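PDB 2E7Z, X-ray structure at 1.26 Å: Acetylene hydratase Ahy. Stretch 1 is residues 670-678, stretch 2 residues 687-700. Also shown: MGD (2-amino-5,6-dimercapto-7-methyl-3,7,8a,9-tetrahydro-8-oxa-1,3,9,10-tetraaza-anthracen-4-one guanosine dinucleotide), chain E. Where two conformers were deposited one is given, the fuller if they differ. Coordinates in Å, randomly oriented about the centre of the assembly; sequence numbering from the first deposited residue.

Stretch 1 (670-678) RIPHGRWCP
Stretch 2 687-700: GFSGAMLHNDAMVL

Stretch 1 ends a strand at Ile671 and continues as loop through Pro678. Its backbone is mostly extended as far as Cys677, broken by Gly674 (phi/psi 97/6); Pro678 turns to -61/-17. Stretch 2 opens with positive phi from Gly687 to Gly690. Phe688 to Ala691 form a type I' turn, with Ala691 N to Phe688 O at 3.2 Å. Gly690 sits at the N-cap position, just before the helix 691-694, and a 3-10 segment spans 696-698.

The stretches run in opposite directions. CA atoms of His673 and Asp696 lie 5.2 Å apart, those of Trp676 and Gly690 4.9 Å, and those of Cys677 and Ser689 5.3 Å. The one direct backbone hydrogen bond across the contact is Cys677 N to Ser689 O, 2.8 Å. Water 1 adds a bridge: it donates to Pro672 O (2.5 Å) and His694 O (2.7 Å) and accepts from Arg675 N (3.0 Å).

Asp696 (chi1 p) points toward stretch 1. His673 (chi1 t, chi2 65°) donates from ND1 to Asp696 OD1 at 2.6 Å, nearly straight at 167°. The other carboxylate oxygen faces the cofactor: Asp696 OD2 accepts from MGD N18 (2.9 Å) and MGD N19 (3.0 Å). MGD N18 also lies over one face of the His673 ring.

Ile671 (chi1 p, chi2 t) packs CD1 against Val699 CG2 at 3.6 Å. At the other end, Trp676 (chi1 p, chi2 -69°) brings its ring edge to Ser689, CE3 to CB 3.7 Å. Ser689 (chi1 m) places OG 2.7 Å from water 2, which donates to Pro678 O at 3.0 Å.

Cys677 (chi1 m) sets SG 3.7 Å from His694 CD2, oblique to the ring. His694 is m, chi2 -67°. A CB on Gly690 would fall 2.9 Å from Cys677 SG, a clash. Arg675 (chi1 m) leads its end away, and its buried O has no polar partner.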

ATOM      1  N   ARG A 670       7.146  -3.661 -19.517  0.50 13.73           N
ATOM      2  CA  ARG A 670       6.328  -3.963 -18.347  0.50 14.02           C
ATOM      3  C   ARG A 670       6.562  -5.391 -17.873  0.50 13.73           C
ATOM      4  O   ARG A 670       6.563  -6.330 -18.677  0.50 14.69           O
ATOM      5  CB  ARG A 670       4.834  -3.785 -18.673  0.50 13.93           C
ATOM      6  CG  ARG A 670       3.874  -4.117 -17.499  0.50 13.82           C
ATOM      7  CD  ARG A 670       3.507  -5.606 -17.416  0.50 14.11           C
ATOM      8  NE  ARG A 670       2.413  -5.823 -16.466  0.50 13.32           N
ATOM      9  CZ  ARG A 670       1.477  -6.764 -16.584  0.50 14.41           C
ATOM     10  NH1 ARG A 670       1.478  -7.609 -17.615  0.50 16.87           N
ATOM     11  NH2 ARG A 670       0.514  -6.841 -15.676  0.50 16.84           N
ATOM     12  N   ILE A 671       6.745  -5.534 -16.560  0.50 12.95           N
ATOM     13  CA  ILE A 671       6.651  -6.834 -15.893  0.50 12.94           C
ATOM     14  C   ILE A 671       5.521  -6.763 -14.852  0.50 12.45           C
ATOM     15  O   ILE A 671       5.268  -5.709 -14.274  0.50 12.47           O
ATOM     16  CB  ILE A 671       7.999  -7.275 -15.247  0.50 12.77           C
ATOM     17  CG1 ILE A 671       8.350  -6.425 -14.021  0.50 12.99           C
ATOM     18  CG2 ILE A 671       9.137  -7.192 -16.286  0.50 12.60           C
ATOM     19  CD1 ILE A 671       9.685  -6.777 -13.375  0.50 13.67           C
ATOM     20  N   PRO A 672       4.825  -7.889 -14.616  0.50 11.80           N
ATOM     21  CA  PRO A 672       3.702  -7.872 -13.680  0.50 11.50           C
ATOM     22  C   PRO A 672       4.190  -8.045 -12.244  0.50 11.62           C
ATOM     23  O   PRO A 672       5.278  -8.580 -12.030  0.50 11.67           O
ATOM     24  CB  PRO A 672       2.918  -9.117 -14.082  0.50 11.64           C
ATOM     25  CG  PRO A 672       3.997 -10.086 -14.501  0.50 10.73           C
ATOM     26  CD  PRO A 672       5.054  -9.229 -15.182  0.50 12.00           C
ATOM     27  N   HIS A 673       3.388  -7.602 -11.280  1.00 11.99           N
ATOM     28  CA  HIS A 673       3.650  -7.960  -9.900  1.00 11.00           C
ATOM     29  C   HIS A 673       2.697  -9.038  -9.441  1.00 11.03           C
ATOM     30  O   HIS A 673       1.496  -8.975  -9.717  1.00 11.77           O
ATOM     31  CB  HIS A 673       3.444  -6.768  -8.988  1.00 10.39           C
ATOM     32  CG  HIS A 673       3.410  -7.130  -7.531  1.00 10.78           C
ATOM     33  ND1 HIS A 673       4.504  -7.643  -6.874  1.00 10.18           N
ATOM     34  CD2 HIS A 673       2.417  -7.047  -6.613  1.00  9.57           C
ATOM     35  CE1 HIS A 673       4.190  -7.862  -5.607  1.00  9.51           C
ATOM     36  NE2 HIS A 673       2.926  -7.514  -5.424  1.00 10.19           N
ATOM     37  N   GLY A 674       3.219  -9.994  -8.674  1.00 10.03           N
ATOM     38  CA  GLY A 674       2.359 -10.888  -7.921  1.00 10.92           C
ATOM     39  C   GLY A 674       2.094 -12.201  -8.602  1.00 11.02           C
ATOM     40  O   GLY A 674       1.306 -12.981  -8.120  1.00  9.90           O
ATOM     41  N   ARG A 675       2.753 -12.450  -9.734  1.00 11.28           N
ATOM     42  CA  ARG A 675       2.459 -13.653 -10.497  1.00 12.15           C
ATOM     43  C   ARG A 675       3.111 -14.908  -9.923  1.00 11.81           C
ATOM     44  O   ARG A 675       4.315 -14.936  -9.679  1.00 12.52           O
ATOM     45  CB  ARG A 675       2.889 -13.449 -11.955  1.00 13.26           C
ATOM     46  CG  ARG A 675       1.922 -12.603 -12.720  1.00 14.75           C
ATOM     47  CD  ARG A 675       0.760 -13.533 -13.108  1.00 19.37           C
ATOM     48  NE  ARG A 675      -0.304 -12.826 -13.739  1.00 22.23           N
ATOM     49  CZ  ARG A 675      -1.348 -13.400 -14.319  1.00 20.06           C
ATOM     50  NH1 ARG A 675      -1.461 -14.727 -14.376  1.00 19.21           N
ATOM     51  NH2 ARG A 675      -2.258 -12.625 -14.860  1.00 22.47           N
ATOM     52  N   TRP A 676       2.291 -15.928  -9.691  1.00 11.73           N
ATOM     53  CA  TRP A 676       2.790 -17.246  -9.360  1.00 11.63           C
ATOM     54  C   TRP A 676       1.739 -18.252  -9.829  1.00 11.73           C
ATOM     55  O   TRP A 676       0.713 -17.844 -10.360  1.00 12.74           O
ATOM     56  CB  TRP A 676       3.121 -17.394  -7.866  1.00 11.26           C
ATOM     57  CG  TRP A 676       1.947 -17.230  -6.920  1.00 10.30           C
ATOM     58  CD1 TRP A 676       1.247 -16.080  -6.649  1.00 10.27           C
ATOM     59  CD2 TRP A 676       1.380 -18.252  -6.096  1.00  9.74           C
ATOM     60  NE1 TRP A 676       0.281 -16.324  -5.697  1.00  9.98           N
ATOM     61  CE2 TRP A 676       0.320 -17.656  -5.360  1.00  9.98           C
ATOM     62  CE3 TRP A 676       1.639 -19.633  -5.933  1.00 11.05           C
ATOM     63  CZ2 TRP A 676      -0.464 -18.378  -4.455  1.00 10.16           C
ATOM     64  CZ3 TRP A 676       0.865 -20.358  -5.019  1.00 10.30           C
ATOM     65  CH2 TRP A 676      -0.192 -19.731  -4.302  1.00 10.27           C
ATOM     66  N   CYS A 677       1.985 -19.535  -9.600  1.00 12.12           N
ATOM     67  CA  CYS A 677       1.244 -20.611 -10.267  1.00 13.30           C
ATOM     68  C   CYS A 677       0.747 -21.622  -9.226  1.00 12.75           C
ATOM     69  O   CYS A 677       1.394 -22.644  -9.006  1.00 13.10           O
ATOM     70  CB  CYS A 677       2.185 -21.302 -11.261  1.00 14.80           C
ATOM     71  SG  CYS A 677       3.172 -20.153 -12.322  1.00 21.69           S
ATOM     72  N   PRO A 678      -0.401 -21.338  -8.581  1.00 12.80           N
ATOM     73  CA  PRO A 678      -0.938 -22.180  -7.509  0.50 13.43           C
ATOM     74  C   PRO A 678      -1.262 -23.611  -7.903  1.00 14.29           C
ATOM     75  O   PRO A 678      -1.414 -24.461  -7.029  1.00 15.93           O
ATOM     76  CB  PRO A 678      -2.212 -21.435  -7.080  0.50 13.74           C
ATOM     77  CG  PRO A 678      -1.978 -20.022  -7.483  0.50 12.62           C
ATOM     78  CD  PRO A 678      -1.217 -20.127  -8.775  0.50 12.21           C
ATOM     79  N   GLY A 687      10.499 -23.396  -7.408  1.00 12.45           N
ATOM     80  CA  GLY A 687      10.669 -21.994  -7.023  1.00 11.87           C
ATOM     81  C   GLY A 687       9.461 -21.510  -6.244  1.00 10.77           C
ATOM     82  O   GLY A 687       9.011 -20.394  -6.445  1.00 10.89           O
ATOM     83  N   PHE A 688       8.905 -22.382  -5.404  1.00 10.10           N
ATOM     84  CA  PHE A 688       7.715 -22.105  -4.601  1.00  9.95           C
ATOM     85  C   PHE A 688       6.547 -21.747  -5.497  1.00 10.35           C
ATOM     86  O   PHE A 688       5.992 -20.635  -5.472  1.00 10.29           O
ATOM     87  CB  PHE A 688       8.031 -21.067  -3.505  1.00  9.78           C
ATOM     88  CG  PHE A 688       9.133 -21.525  -2.614  1.00 10.02           C
ATOM     89  CD1 PHE A 688       8.877 -22.461  -1.628  1.00  9.88           C
ATOM     90  CD2 PHE A 688      10.450 -21.118  -2.833  1.00 10.31           C
ATOM     91  CE1 PHE A 688       9.907 -22.975  -0.842  1.00 11.97           C
ATOM     92  CE2 PHE A 688      11.478 -21.622  -2.051  1.00 11.37           C
ATOM     93  CZ  PHE A 688      11.219 -22.523  -1.045  1.00 10.75           C
ATOM     94  N   SER A 689       6.209 -22.738  -6.321  1.00 10.89           N
ATOM     95  CA  SER A 689       5.077 -22.649  -7.243  1.00 10.80           C
ATOM     96  C   SER A 689       5.240 -21.439  -8.163  1.00 11.27           C
ATOM     97  O   SER A 689       4.279 -20.710  -8.442  1.00 11.43           O
ATOM     98  CB  SER A 689       3.737 -22.619  -6.502  1.00 11.25           C
ATOM     99  OG  SER A 689       3.611 -23.733  -5.639  1.00 12.42           O
ATOM    100  N   GLY A 690       6.462 -21.251  -8.657  1.00 10.52           N
ATOM    101  CA  GLY A 690       6.729 -20.202  -9.629  1.00 11.37           C
ATOM    102  C   GLY A 690       7.062 -18.825  -9.091  1.00 10.51           C
ATOM    103  O   GLY A 690       7.407 -17.938  -9.863  1.00 11.02           O
ATOM    104  N   ALA A 691       6.967 -18.640  -7.775  1.00  9.72           N
ATOM    105  CA  ALA A 691       7.319 -17.352  -7.179  1.00  9.48           C
ATOM    106  C   ALA A 691       8.700 -16.869  -7.615  1.00  9.35           C
ATOM    107  O   ALA A 691       8.860 -15.699  -7.959  1.00  9.80           O
ATOM    108  CB  ALA A 691       7.299 -17.503  -5.682  1.00 10.05           C
ATOM    109  N   MET A 692       9.680 -17.777  -7.577  1.00  9.74           N
ATOM    110  CA  MET A 692      11.077 -17.425  -7.861  1.00 10.12           C
ATOM    111  C   MET A 692      11.339 -17.224  -9.343  1.00 11.21           C
ATOM    112  O   MET A 692      12.406 -16.746  -9.713  1.00 11.56           O
ATOM    113  CB  MET A 692      12.038 -18.484  -7.289  1.00 11.85           C
ATOM    114  CG  MET A 692      11.880 -18.774  -5.757  1.00  9.86           C
ATOM    115  SD  MET A 692      12.055 -17.344  -4.661  1.00 10.69           S
ATOM    116  CE  MET A 692      13.821 -17.000  -4.870  1.00 13.07           C
ATOM    117  N   LEU A 693      10.359 -17.569 -10.171  1.00 11.73           N
ATOM    118  CA  LEU A 693      10.468 -17.466 -11.632  1.00 11.93           C
ATOM    119  C   LEU A 693       9.669 -16.299 -12.205  1.00 10.79           C
ATOM    120  O   LEU A 693      10.046 -15.739 -13.225  1.00 11.90           O
ATOM    121  CB  LEU A 693      10.000 -18.772 -12.293  1.00 13.23           C
ATOM    122  CG  LEU A 693      10.953 -19.964 -12.177  1.00 16.15           C
ATOM    123  CD1 LEU A 693      10.292 -21.200 -12.786  1.00 19.67           C
ATOM    124  CD2 LEU A 693      12.299 -19.674 -12.850  1.00 19.03           C
ATOM    125  N   HIS A 694       8.559 -15.929 -11.572  1.00 11.18           N
ATOM    126  CA  HIS A 694       7.630 -14.995 -12.222  1.00 11.31           C
ATOM    127  C   HIS A 694       7.290 -13.717 -11.452  1.00 10.74           C
ATOM    128  O   HIS A 694       6.523 -12.913 -12.001  1.00 11.42           O
ATOM    129  CB  HIS A 694       6.317 -15.703 -12.608  1.00 11.87           C
ATOM    130  CG  HIS A 694       6.523 -16.965 -13.365  1.00 13.86           C
ATOM    131  ND1 HIS A 694       7.056 -16.993 -14.637  1.00 14.96           N
ATOM    132  CD2 HIS A 694       6.247 -18.248 -13.039  1.00 14.82           C
ATOM    133  CE1 HIS A 694       7.113 -18.245 -15.057  1.00 15.89           C
ATOM    134  NE2 HIS A 694       6.618 -19.028 -14.113  1.00 18.17           N
ATOM    135  N   ASN A 695       7.835 -13.514 -10.239  1.00 10.17           N
ATOM    136  CA  ASN A 695       7.483 -12.323  -9.490  1.00 10.60           C
ATOM    137  C   ASN A 695       8.478 -11.210  -9.735  1.00  9.59           C
ATOM    138  O   ASN A 695       9.698 -11.458  -9.807  1.00 10.39           O
ATOM    139  CB  ASN A 695       7.429 -12.603  -7.982  1.00 10.16           C
ATOM    140  CG  ASN A 695       6.800 -11.471  -7.223  1.00 10.30           C
ATOM    141  OD1 ASN A 695       7.370 -10.939  -6.230  1.00 11.06           O
ATOM    142  ND2 ASN A 695       5.651 -11.060  -7.672  1.00  8.53           N
ATOM    143  N   ASP A 696       7.967  -9.974  -9.799  1.00  9.94           N
ATOM    144  CA  ASP A 696       8.818  -8.802 -10.024  1.00  9.55           C
ATOM    145  C   ASP A 696       9.913  -8.614  -8.966  1.00  9.89           C
ATOM    146  O   ASP A 696      10.990  -8.114  -9.272  1.00  9.94           O
ATOM    147  CB  ASP A 696       8.000  -7.507 -10.188  1.00  9.64           C
ATOM    148  CG  ASP A 696       7.176  -7.145  -8.963  1.00  9.37           C
ATOM    149  OD1 ASP A 696       6.679  -8.067  -8.276  1.00 10.12           O
ATOM    150  OD2 ASP A 696       7.013  -5.937  -8.694  1.00 11.53           O
ATOM    151  N   ALA A 697       9.648  -9.018  -7.726  1.00  9.46           N
ATOM    152  CA  ALA A 697      10.637  -8.769  -6.665  1.00  9.17           C
ATOM    153  C   ALA A 697      11.942  -9.519  -6.899  1.00  8.09           C
ATOM    154  O   ALA A 697      12.965  -9.198  -6.282  1.00  8.73           O
ATOM    155  CB  ALA A 697      10.046  -9.070  -5.304  1.00  9.90           C
ATOM    156  N   MET A 698      11.919 -10.516  -7.802  1.00  8.48           N
ATOM    157  CA  MET A 698      13.158 -11.184  -8.197  1.00  8.19           C
ATOM    158  C   MET A 698      14.187 -10.241  -8.838  1.00  8.58           C
ATOM    159  O   MET A 698      15.370 -10.551  -8.875  1.00  9.16           O
ATOM    160  CB  MET A 698      12.879 -12.353  -9.157  1.00  8.84           C
ATOM    161  CG  MET A 698      12.196 -13.584  -8.521  1.00 10.13           C
ATOM    162  SD  MET A 698      13.175 -14.277  -7.168  1.00 10.96           S
ATOM    163  CE  MET A 698      14.646 -14.790  -8.068  1.00 10.82           C
ATOM    164  N   VAL A 699      13.727  -9.125  -9.397  1.00  9.21           N
ATOM    165  CA  VAL A 699      14.611  -8.267 -10.188  1.00  9.54           C
ATOM    166  C   VAL A 699      14.796  -6.903  -9.601  1.00  9.55           C
ATOM    167  O   VAL A 699      15.443  -6.059 -10.222  1.00 10.46           O
ATOM    168  CB  VAL A 699      14.108  -8.148 -11.672  1.00 10.64           C
ATOM    169  CG1 VAL A 699      13.691  -9.502 -12.180  1.00 10.97           C
ATOM    170  CG2 VAL A 699      12.962  -7.135 -11.825  1.00 10.48           C
ATOM    171  N   LEU A 700      14.277  -6.709  -8.383  1.00  8.95           N
ATOM    172  CA  LEU A 700      14.305  -5.398  -7.747  1.00  8.92           C
ATOM    173  C   LEU A 700      15.342  -5.317  -6.657  1.00  8.83           C
ATOM    174  O   LEU A 700      15.198  -5.944  -5.609  1.00  9.18           O
ATOM    175  CB  LEU A 700      12.921  -5.030  -7.189  1.00  8.85           C
ATOM    176  CG  LEU A 700      11.805  -4.969  -8.236  1.00  9.73           C
ATOM    177  CD1 LEU A 700      10.440  -4.892  -7.534  1.00 11.27           C
ATOM    178  CD2 LEU A 700      11.990  -3.828  -9.233  1.00 10.77           C
TER
HETATM  179  PB  MGD E 801      -0.062  -9.893  -1.378  1.00  8.87           P
HETATM  180  O1B MGD E 801       1.435  -9.741  -1.266  1.00  9.55           O
HETATM  181  O2B MGD E 801      -0.658 -10.495  -2.597  1.00  9.31           O
HETATM  182  O3B MGD E 801      -0.806  -8.485  -1.191  1.00  8.26           O
HETATM  183  O3A MGD E 801       0.272  -6.331  -0.478  1.00  9.36           O
HETATM  184  PA  MGD E 801      -0.807  -7.424   0.016  1.00  8.69           P
HETATM  185  O1A MGD E 801      -2.199  -6.867   0.035  1.00  8.74           O
HETATM  186  O2A MGD E 801      -0.223  -8.025   1.259  1.00  7.94           O
HETATM  187  O5' MGD E 801      -0.510 -10.752  -0.089  1.00  8.04           O
HETATM  188  C5' MGD E 801      -1.866 -10.721   0.323  1.00  8.87           C
HETATM  189  C4' MGD E 801      -2.152 -12.076   0.938  1.00  6.98           C
HETATM  190  O4' MGD E 801      -3.404 -11.970   1.633  1.00  7.65           O
HETATM  191  C3' MGD E 801      -2.394 -13.178  -0.089  1.00  7.56           C
HETATM  192  O3' MGD E 801      -1.486 -14.262   0.170  1.00  8.76           O
HETATM  193  C2' MGD E 801      -3.867 -13.612   0.074  1.00  7.85           C
HETATM  194  O2' MGD E 801      -4.148 -15.010  -0.132  1.00  9.39           O
HETATM  195  C1' MGD E 801      -4.122 -13.219   1.504  1.00  7.69           C
HETATM  196  N9  MGD E 801      -5.509 -12.878   1.853  1.00  7.75           N
HETATM  197  C8  MGD E 801      -6.407 -12.192   1.104  1.00  8.18           C
HETATM  198  N7  MGD E 801      -7.541 -11.981   1.791  1.00  8.46           N
HETATM  199  C5  MGD E 801      -7.340 -12.478   3.032  1.00  7.74           C
HETATM  200  C6  MGD E 801      -8.104 -12.590   4.262  1.00  7.81           C
HETATM  201  O6  MGD E 801      -9.263 -12.133   4.350  1.00  7.80           O
HETATM  202  N1  MGD E 801      -7.479 -13.171   5.299  1.00  7.29           N
HETATM  203  C2  MGD E 801      -6.273 -13.729   5.256  1.00  7.44           C
HETATM  204  N2  MGD E 801      -5.761 -14.289   6.389  1.00  7.98           N
HETATM  205  N3  MGD E 801      -5.521 -13.671   4.161  1.00  7.44           N
HETATM  206  C4  MGD E 801      -6.012 -13.061   3.063  1.00  7.54           C
HETATM  207  C10 MGD E 801      -0.184  -5.287  -1.339  1.00 10.88           C
HETATM  208  C11 MGD E 801       0.896  -4.227  -1.347  1.00 10.61           C
HETATM  209  O11 MGD E 801       2.014  -4.822  -2.003  1.00  8.62           O
HETATM  210  C12 MGD E 801       0.419  -3.004  -2.091  1.00 11.01           C
HETATM  211  S12 MGD E 801      -1.064  -2.296  -1.616  1.00 13.53           S
HETATM  212  C13 MGD E 801       1.166  -2.449  -3.059  1.00 11.18           C
HETATM  213  S13 MGD E 801       0.606  -1.147  -4.004  1.00 14.62           S
HETATM  214  C14 MGD E 801       2.539  -2.936  -3.406  1.00 10.51           C
HETATM  215  N15 MGD E 801       2.578  -3.593  -4.703  1.00 10.42           N
HETATM  216  C16 MGD E 801       3.787  -4.151  -5.003  1.00 10.39           C
HETATM  217  C17 MGD E 801       4.331  -4.262  -6.363  1.00 10.57           C
HETATM  218  O17 MGD E 801       3.689  -3.820  -7.342  1.00 11.93           O
HETATM  219  N18 MGD E 801       5.540  -4.841  -6.509  1.00 10.82           N
HETATM  220  C19 MGD E 801       6.268  -5.320  -5.468  1.00  9.48           C
HETATM  221  N19 MGD E 801       7.469  -5.897  -5.681  1.00 10.76           N
HETATM  222  N20 MGD E 801       5.815  -5.271  -4.209  1.00  9.83           N
HETATM  223  C21 MGD E 801       4.633  -4.705  -3.932  1.00 10.49           C
HETATM  224  N22 MGD E 801       4.215  -4.638  -2.665  1.00  9.47           N
HETATM  225  C23 MGD E 801       3.039  -3.878  -2.299  1.00 10.39           C
HETATM  226  O   HOH W   1       4.872 -10.917 -11.176  1.00 11.79           O
HETATM  227  O   HOH W   2       1.029 -24.406  -5.221  1.00 17.32           O